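Local coordinates for sesquisabinene B synthase 2 (Santalum album, PDB 6A2A) that probably catalyses the metal-dependent cyclisation of farnesyl diphosphate to the sesquiterpene sesquisabinene B, as a class I plant terpene synthase, at the interface of chains A and B. Coordinates in Å, arbitrary orientation; residue numbers count along the deposited sequence, not the author numbering. Chains: chain A/B, Sesquisabinene B synthase 2.

Contact 1: the interface of chains A and B. Residues chain A 358-359, 362-363, 366, 377; chain B 340, 355, 358-359, 362.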
loop_
_atom_site.group_PDB
_atom_site.type_symbol
_atom_site.label_atom_id
_atom_site.label_comp_id
_atom_site.label_asym_id
_atom_site.label_seq_id
_atom_site.Cartn_x
_atom_site.Cartn_y
_atom_site.Cartn_z
ATOM N N PHE A 358 -1.502 -10.162 11.494
ATOM C CA PHE A 358 -2.547 -10.937 10.870
ATOM C C PHE A 358 -2.791 -10.443 9.416
ATOM O O PHE A 358 -2.775 -11.236 8.500
ATOM C CB PHE A 358 -3.801 -10.812 11.749
ATOM C CG PHE A 358 -5.006 -11.568 11.271
ATOM C CD1 PHE A 358 -5.067 -12.927 11.437
ATOM C CD2 PHE A 358 -6.046 -10.921 10.620
ATOM C CE1 PHE A 358 -6.172 -13.644 11.020
ATOM C CE2 PHE A 358 -7.150 -11.645 10.213
ATOM C CZ PHE A 358 -7.206 -12.988 10.430
ATOM N N ASN A 359 -2.977 -9.146 9.243
ATOM C CA ASN A 359 -3.322 -8.523 7.968
ATOM C C ASN A 359 -2.160 -8.675 6.968
ATOM O O ASN A 359 -2.375 -9.026 5.798
ATOM C CB ASN A 359 -3.729 -7.055 8.087
ATOM C CG ASN A 359 -5.059 -6.850 8.795
ATOM O OD1 ASN A 359 -5.771 -7.802 9.035
ATOM N ND2 ASN A 359 -5.331 -5.626 9.195
ATOM N N ASN A 362 -1.789 -12.380 5.888
ATOM C CA ASN A 362 -2.842 -12.618 4.884
ATOM C C ASN A 362 -2.490 -11.986 3.527
ATOM O O ASN A 362 -2.732 -12.637 2.500
ATOM C CB ASN A 362 -4.193 -12.145 5.405
ATOM C CG ASN A 362 -4.691 -12.963 6.579
ATOM O OD1 ASN A 362 -4.321 -14.118 6.733
ATOM N ND2 ASN A 362 -5.579 -12.370 7.378
ATOM N N ASP A 363 -2.009 -10.738 3.492
ATOM C CA ASP A 363 -1.525 -10.119 2.299
ATOM C C ASP A 363 -0.419 -10.908 1.599
ATOM O O ASP A 363 -0.440 -11.144 0.373
ATOM C CB ASP A 363 -1.025 -8.692 2.567
ATOM C CG ASP A 363 -2.124 -7.684 2.870
ATOM O OD1 ASP A 363 -3.312 -7.952 2.567
ATOM O OD2 ASP A 363 -1.776 -6.555 3.372
ATOM N N TYR A 366 -1.732 -14.190 0.256
ATOM C CA TYR A 366 -2.569 -13.881 -0.884
ATOM C C TYR A 366 -1.698 -13.590 -2.125
ATOM O O TYR A 366 -2.023 -14.022 -3.257
ATOM C CB TYR A 366 -3.504 -12.720 -0.573
ATOM C CG TYR A 366 -4.414 -12.444 -1.743
ATOM C CD1 TYR A 366 -4.010 -11.638 -2.790
ATOM C CD2 TYR A 366 -5.648 -13.058 -1.812
ATOM C CE1 TYR A 366 -4.848 -11.396 -3.868
ATOM C CE2 TYR A 366 -6.505 -12.801 -2.865
ATOM C CZ TYR A 366 -6.095 -11.988 -3.902
ATOM O OH TYR A 366 -6.903 -11.812 -5.000
ATOM N N ILE A 377 -1.409 -18.440 2.874
ATOM C CA ILE A 377 -1.823 -18.005 4.242
ATOM C C ILE A 377 -1.588 -19.103 5.285
ATOM O O ILE A 377 -1.170 -18.774 6.396
ATOM C CB ILE A 377 -3.263 -17.490 4.264
ATOM C CG1 ILE A 377 -3.368 -16.262 3.354
ATOM C CG2 ILE A 377 -3.706 -17.231 5.713
ATOM C CD1 ILE A 377 -4.750 -15.669 3.303
ATOM N N ILE B 340 -11.341 -18.196 7.236
ATOM C CA ILE B 340 -10.908 -18.525 5.887
ATOM C C ILE B 340 -10.241 -19.905 5.850
ATOM O O ILE B 340 -9.610 -20.262 4.858
ATOM C CB ILE B 340 -9.973 -17.428 5.344
ATOM C CG1 ILE B 340 -8.741 -17.186 6.223
ATOM C CG2 ILE B 340 -10.743 -16.152 5.130
ATOM C CD1 ILE B 340 -7.657 -16.346 5.518
ATOM N N LEU B 355 -10.942 -13.771 -0.666
ATOM C CA LEU B 355 -9.800 -13.375 0.188
ATOM C C LEU B 355 -9.540 -11.883 0.034
ATOM O O LEU B 355 -9.126 -11.234 1.010
ATOM C CB LEU B 355 -8.582 -14.265 -0.106
ATOM C CG LEU B 355 -8.736 -15.736 0.267
ATOM C CD1 LEU B 355 -7.537 -16.546 -0.198
ATOM C CD2 LEU B 355 -8.914 -15.928 1.761
ATOM N N PHE B 358 -12.150 -10.187 2.347
ATOM C CA PHE B 358 -11.651 -10.465 3.743
ATOM C C PHE B 358 -10.485 -9.538 4.089
ATOM O O PHE B 358 -10.552 -8.762 5.068
ATOM C CB PHE B 358 -11.242 -11.931 3.790
ATOM C CG PHE B 358 -10.799 -12.432 5.133
ATOM C CD1 PHE B 358 -11.710 -12.613 6.160
ATOM C CD2 PHE B 358 -9.461 -12.704 5.365
ATOM C CE1 PHE B 358 -11.296 -13.084 7.392
ATOM C CE2 PHE B 358 -9.048 -13.169 6.604
ATOM C CZ PHE B 358 -9.963 -13.364 7.607
ATOM N N ASN B 359 -9.432 -9.570 3.243
ATOM C CA ASN B 359 -8.252 -8.741 3.506
ATOM C C ASN B 359 -8.592 -7.250 3.514
ATOM O O ASN B 359 -8.147 -6.506 4.444
ATOM C CB ASN B 359 -7.118 -9.077 2.525
ATOM C CG ASN B 359 -6.562 -10.468 2.695
ATOM O OD1 ASN B 359 -6.839 -11.160 3.651
ATOM N ND2 ASN B 359 -5.757 -10.911 1.747
ATOM N N ASN B 362 -10.650 -6.341 6.595
ATOM C CA ASN B 362 -9.702 -6.314 7.709
ATOM C C ASN B 362 -8.923 -5.018 7.676
ATOM O O ASN B 362 -8.774 -4.381 8.709
ATOM C CB ASN B 362 -8.825 -7.570 7.697
ATOM C CG ASN B 362 -9.579 -8.808 8.115
ATOM O OD1 ASN B 362 -10.563 -8.704 8.838
ATOM N ND2 ASN B 362 -9.140 -9.980 7.687
HETATM O O HOH W 1 -6.418 -9.668 6.528
HETATM O O HOH W 2 -4.113 -8.912 -0.046
#
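With CG anti to the carbonyl carbon (chi1 -66°), B:Asn359 extends its amide beside A:Asn362, whose chi1 of -67° swings its own amide to lie alongside, with CB facing the B:Asn359 oxygen. The two amide planes are nearly parallel, but no direct hydrogen bond joins them: the B:Asn359 carbonyl oxygen OD1 rests 3.3 Å from A:Asn362 CB. Water does the bridging. Water 1 is held by A:Asn362 ND2 in a nearly straight bond (3.0 Å, 169° at H) and by B:Asn362 ND2, with OD1 of A:Asn359 and of B:Asn359 at longer range. At the other end of the B:Asn359 amide, ND2 donates to water 2 at 3.1 Å, which also contacts the carboxylate OD1 of A:Asp363. An alanine in place of B:Asn359 would probably leave water 2 without its chain B donor and water 1 without one of its amide oxygens. The A:Phe358 and B:Phe358 side chains cross at about a right angle, CZ to CZ at 4.0 Å, and A:Asn362 ND2 lies 3.6 Å from B:Phe358 CE2. The patch is the centre of the two-fold interface of the deposited pair, built mostly by helix 348-372 of each chain, with A:Ile377 from the start of helix 377-400 packing on the loop that holds B:Ile340.

Contact 2: the interface of chains A and B. Residues chain A 369, 375, 377-378; chain B 344, 351, 355.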
loop_
_atom_site.group_PDB
_atom_site.type_symbol
_atom_site.label_atom_id
_atom_site.label_comp_id
_atom_site.label_asym_id
_atom_site.label_seq_id
_atom_site.Cartn_x
_atom_site.Cartn_y
_atom_site.Cartn_z
ATOM N N LEU A 369 -0.932 -16.624 -3.720
ATOM C CA LEU A 369 -2.049 -17.173 -4.499
ATOM C C LEU A 369 -2.154 -16.459 -5.853
ATOM O O LEU A 369 -2.270 -17.160 -6.880
ATOM C CB LEU A 369 -3.366 -17.050 -3.730
ATOM C CG LEU A 369 -4.627 -17.384 -4.538
ATOM C CD1 LEU A 369 -4.607 -18.836 -4.953
ATOM C CD2 LEU A 369 -5.883 -17.080 -3.725
ATOM N N ASN A 375 -2.040 -20.673 -2.289
ATOM C CA ASN A 375 -2.456 -19.860 -1.140
ATOM C C ASN A 375 -1.448 -20.054 -0.004
ATOM O O ASN A 375 -1.385 -21.091 0.586
ATOM C CB ASN A 375 -3.860 -20.229 -0.666
ATOM C CG ASN A 375 -4.286 -19.498 0.594
ATOM O OD1 ASN A 375 -3.644 -18.538 1.040
ATOM N ND2 ASN A 375 -5.406 -19.938 1.147
ATOM N N ILE A 377 -1.409 -18.440 2.874
ATOM C CA ILE A 377 -1.823 -18.005 4.242
ATOM C C ILE A 377 -1.588 -19.103 5.285
ATOM O O ILE A 377 -1.170 -18.774 6.396
ATOM C CB ILE A 377 -3.263 -17.490 4.264
ATOM C CG1 ILE A 377 -3.368 -16.262 3.354
ATOM C CG2 ILE A 377 -3.706 -17.231 5.713
ATOM C CD1 ILE A 377 -4.750 -15.669 3.303
ATOM N N PRO A 378 -1.899 -20.355 5.003
ATOM C CA PRO A 378 -1.599 -21.375 6.025
ATOM C C PRO A 378 -0.119 -21.379 6.442
ATOM O O PRO A 378 0.176 -21.567 7.620
ATOM C CB PRO A 378 -1.978 -22.691 5.336
ATOM C CG PRO A 378 -3.106 -22.258 4.470
ATOM C CD PRO A 378 -2.643 -20.944 3.879
ATOM N N ASP B 344 -9.570 -22.798 0.581
ATOM C CA ASP B 344 -8.887 -23.588 -0.396
ATOM C C ASP B 344 -9.807 -24.587 -1.126
ATOM O O ASP B 344 -9.408 -25.155 -2.125
ATOM C CB ASP B 344 -7.615 -24.237 0.193
ATOM C CG ASP B 344 -6.404 -23.214 0.282
ATOM O OD1 ASP B 344 -6.484 -22.114 -0.276
ATOM O OD2 ASP B 344 -5.412 -23.511 0.959
ATOM N N ARG B 351 -11.896 -17.814 -5.027
ATOM C CA ARG B 351 -11.088 -17.628 -3.805
ATOM C C ARG B 351 -10.464 -16.236 -3.780
ATOM O O ARG B 351 -10.318 -15.604 -2.716
ATOM C CB ARG B 351 -9.997 -18.696 -3.747
ATOM C CG ARG B 351 -9.613 -19.101 -2.334
ATOM C CD ARG B 351 -8.408 -20.009 -2.314
ATOM N NE ARG B 351 -8.568 -21.152 -3.203
ATOM C CZ ARG B 351 -7.572 -21.917 -3.628
ATOM N NH1 ARG B 351 -6.384 -21.860 -3.040
ATOM N NH2 ARG B 351 -7.775 -22.741 -4.638
ATOM N N LEU B 355 -10.942 -13.771 -0.666
ATOM C CA LEU B 355 -9.800 -13.375 0.188
ATOM C C LEU B 355 -9.540 -11.883 0.034
ATOM O O LEU B 355 -9.126 -11.234 1.010
ATOM C CB LEU B 355 -8.582 -14.265 -0.106
ATOM C CG LEU B 355 -8.736 -15.736 0.267
ATOM C CD1 LEU B 355 -7.537 -16.546 -0.198
ATOM C CD2 LEU B 355 -8.914 -15.928 1.761
HETATM O O HOH W 3 -3.550 -22.943 -2.819
#
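OD1 of the B:Asp344 carboxylate is gripped from opposite faces of its plane by A:Asn375 across the interface and B:Arg351 within its own chain. A:Asn375 ND2 donates to this OD1 at 2.8 Å in a nearly straight bond (167° at H). The oxygen lies in the plane of the amide, which stands almost perpendicular to the carboxylate and meets it on the syn side, tilted from its plane. B:Arg351 NH1 forms a salt bridge to the same OD1, but its hydrogen bond is strongly bent, 115° at H, with the oxygen well out of the guanidinium plane. This pairing is likely to act mainly through charge, since the hydrogen-bond geometry is poor. A:Asn375 is held at its other end too: OD1 takes up the first backbone N of helix 377-400, that of A:Ile377, at 2.9 Å, as a helix cap might, with the donor above the amide's carbonyl plane. CG anti to the backbone N (chi1 175°) sends that amide towards the acid. Beside this polar group, the A:Leu369 and B:Leu355 side chains meet at about a right angle, CD2 to CD1 at 3.9 Å. Water 3 lies at the edge of the B:Arg351 guanidinium, 3.0 Å from NH1, and 2.8 Å from the backbone N of A:Asn375.

Contact 3: the interface of chains A and B. Residues chain A 269-272, 352, 355-356, 359; chain B 366, 369-370.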
loop_
_atom_site.group_PDB
_atom_site.type_symbol
_atom_site.label_atom_id
_atom_site.label_comp_id
_atom_site.label_asym_id
_atom_site.label_seq_id
_atom_site.Cartn_x
_atom_site.Cartn_y
_atom_site.Cartn_z
ATOM N N GLY A 269 0.950 3.878 7.764
ATOM C CA GLY A 269 -0.423 3.418 7.653
ATOM C C GLY A 269 -0.825 2.398 8.703
ATOM O O GLY A 269 -1.986 2.337 9.129
ATOM N N THR A 270 0.119 1.550 9.153
ATOM C CA THR A 270 -0.236 0.605 10.207
ATOM C C THR A 270 -0.414 1.350 11.527
ATOM O O THR A 270 -0.899 0.754 12.483
ATOM C CB THR A 270 0.835 -0.478 10.467
ATOM O OG1 THR A 270 2.070 0.080 10.933
ATOM C CG2 THR A 270 1.117 -1.286 9.229
ATOM N N GLY A 271 0.143 2.549 11.681
ATOM C CA GLY A 271 0.207 3.188 12.971
ATOM C C GLY A 271 1.279 2.648 13.917
ATOM O O GLY A 271 1.457 3.215 14.998
ATOM N N LEU A 272 2.084 1.647 13.519
ATOM C CA LEU A 272 3.041 1.024 14.445
ATOM C C LEU A 272 4.248 1.902 14.743
ATOM O O LEU A 272 4.950 1.688 15.743
ATOM C CB LEU A 272 3.438 -0.348 13.907
ATOM C CG LEU A 272 2.323 -1.376 13.858
ATOM C CD1 LEU A 272 2.828 -2.762 13.397
ATOM C CD2 LEU A 272 1.568 -1.479 15.182
ATOM N N MET A 352 -2.792 -3.587 18.015
ATOM C CA MET A 352 -2.388 -3.027 16.676
ATOM C C MET A 352 -1.266 -3.884 16.067
ATOM O O MET A 352 -1.393 -4.372 14.916
ATOM C CB MET A 352 -2.077 -1.541 16.779
ATOM C CG MET A 352 -3.381 -0.709 16.867
ATOM S SD MET A 352 -3.128 1.031 17.077
ATOM C CE MET A 352 -2.220 1.389 15.574
ATOM N N LEU A 355 -2.954 -7.287 14.976
ATOM C CA LEU A 355 -3.791 -7.260 13.801
ATOM C C LEU A 355 -2.958 -6.890 12.569
ATOM O O LEU A 355 -3.298 -7.304 11.432
ATOM C CB LEU A 355 -4.924 -6.248 13.989
ATOM C CG LEU A 355 -6.015 -6.684 14.973
ATOM C CD1 LEU A 355 -7.013 -5.556 15.222
ATOM C CD2 LEU A 355 -6.710 -7.944 14.495
ATOM N N THR A 356 -1.865 -6.156 12.752
ATOM C CA THR A 356 -0.971 -5.913 11.614
ATOM C C THR A 356 -0.259 -7.200 11.190
ATOM O O THR A 356 -0.110 -7.473 10.010
ATOM C CB THR A 356 -0.029 -4.758 11.898
ATOM O OG1 THR A 356 -0.779 -3.556 12.140
ATOM C CG2 THR A 356 0.948 -4.566 10.756
ATOM N N ASN A 359 -2.977 -9.146 9.243
ATOM C CA ASN A 359 -3.322 -8.523 7.968
ATOM C C ASN A 359 -2.160 -8.675 6.968
ATOM O O ASN A 359 -2.375 -9.026 5.798
ATOM C CB ASN A 359 -3.729 -7.055 8.087
ATOM C CG ASN A 359 -5.059 -6.850 8.795
ATOM O OD1 ASN A 359 -5.771 -7.802 9.035
ATOM N ND2 ASN A 359 -5.331 -5.626 9.195
ATOM N N TYR B 366 -9.261 -2.112 10.471
ATOM C CA TYR B 366 -8.044 -1.761 11.139
ATOM C C TYR B 366 -7.773 -0.264 11.070
ATOM O O TYR B 366 -7.351 0.355 12.068
ATOM C CB TYR B 366 -6.864 -2.577 10.582
ATOM C CG TYR B 366 -5.586 -2.259 11.278
ATOM C CD1 TYR B 366 -4.816 -1.179 10.938
ATOM C CD2 TYR B 366 -5.172 -3.019 12.353
ATOM C CE1 TYR B 366 -3.657 -0.860 11.637
ATOM C CE2 TYR B 366 -4.055 -2.690 13.077
ATOM C CZ TYR B 366 -3.249 -1.663 12.685
ATOM O OH TYR B 366 -2.138 -1.404 13.416
ATOM N N LEU B 369 -9.460 1.372 13.778
ATOM C CA LEU B 369 -8.750 1.275 15.065
ATOM C C LEU B 369 -7.622 2.293 15.155
ATOM O O LEU B 369 -7.485 3.029 16.120
ATOM C CB LEU B 369 -8.216 -0.154 15.204
ATOM C CG LEU B 369 -7.360 -0.432 16.431
ATOM C CD1 LEU B 369 -8.145 -0.114 17.710
ATOM C CD2 LEU B 369 -6.951 -1.886 16.385
ATOM N N LYS B 370 -6.775 2.327 14.138
ATOM C CA LYS B 370 -5.627 3.153 14.133
ATOM C C LYS B 370 -5.994 4.640 14.232
ATOM O O LYS B 370 -5.423 5.347 15.052
ATOM C CB LYS B 370 -4.863 2.927 12.828
ATOM C CG LYS B 370 -3.470 3.523 12.805
ATOM C CD LYS B 370 -3.262 4.713 11.958
ATOM C CE LYS B 370 -3.553 4.511 10.493
ATOM N NZ LYS B 370 -3.786 5.821 9.854
#
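The C-terminal end of helix 239-270 in chain A, with the turn after it, and helix 348-372 of the same chain receive B:Tyr366, a residue of helix 348-372 in chain B. With CG anti to the backbone N (chi1 -179°), the tyrosine reaches in tip first, its phenol OH between the two chain A helices. OH donates to the backbone carbonyl O of A:Thr270 at 2.7 Å, lying in the carbonyl plane. With its proton used there, the phenol can only accept from the hydroxyl OG1 of A:Thr356, 2.8 Å from OH. B:Tyr366 OH and the backbone O of A:Met352, one turn back along the helix, therefore compete for the threonine proton. The ring is packed along its length: A:Leu355 CB meets CD2 at 3.6 Å, while the A:Asn359 amide, its plane turned 79° from the ring, brings ND2 near CB at the base. A:Met352 crosses the tyrosine at about a right angle, and its CG meets B:Leu369 CD2 at 3.8 Å. The bent chain of B:Lys370 passes A:Gly269 and A:Gly271, whose lack of side chains probably lets it come near. Its CG sits 3.7 Å from A:Gly271 CA and at the same distance from A:Met352 CE.

All three contacts run along helix 348-372, which pairs with its own copy in the other chain. The C-alpha centres of contact 1 and contact 2 lie about 8 Å apart and share A:Ile377 and B:Leu355; contact 3 lies about 14 Å from contact 1, with A:Asn359 in common, and about 21 Å from contact 2. Contact 1 thus sits between the other two, water-rich where they have direct polar bonds between chains. Because the interface is two-fold symmetric, each contact recurs with the chains exchanged. The crystal does not by itself establish that this dimer forms in solution.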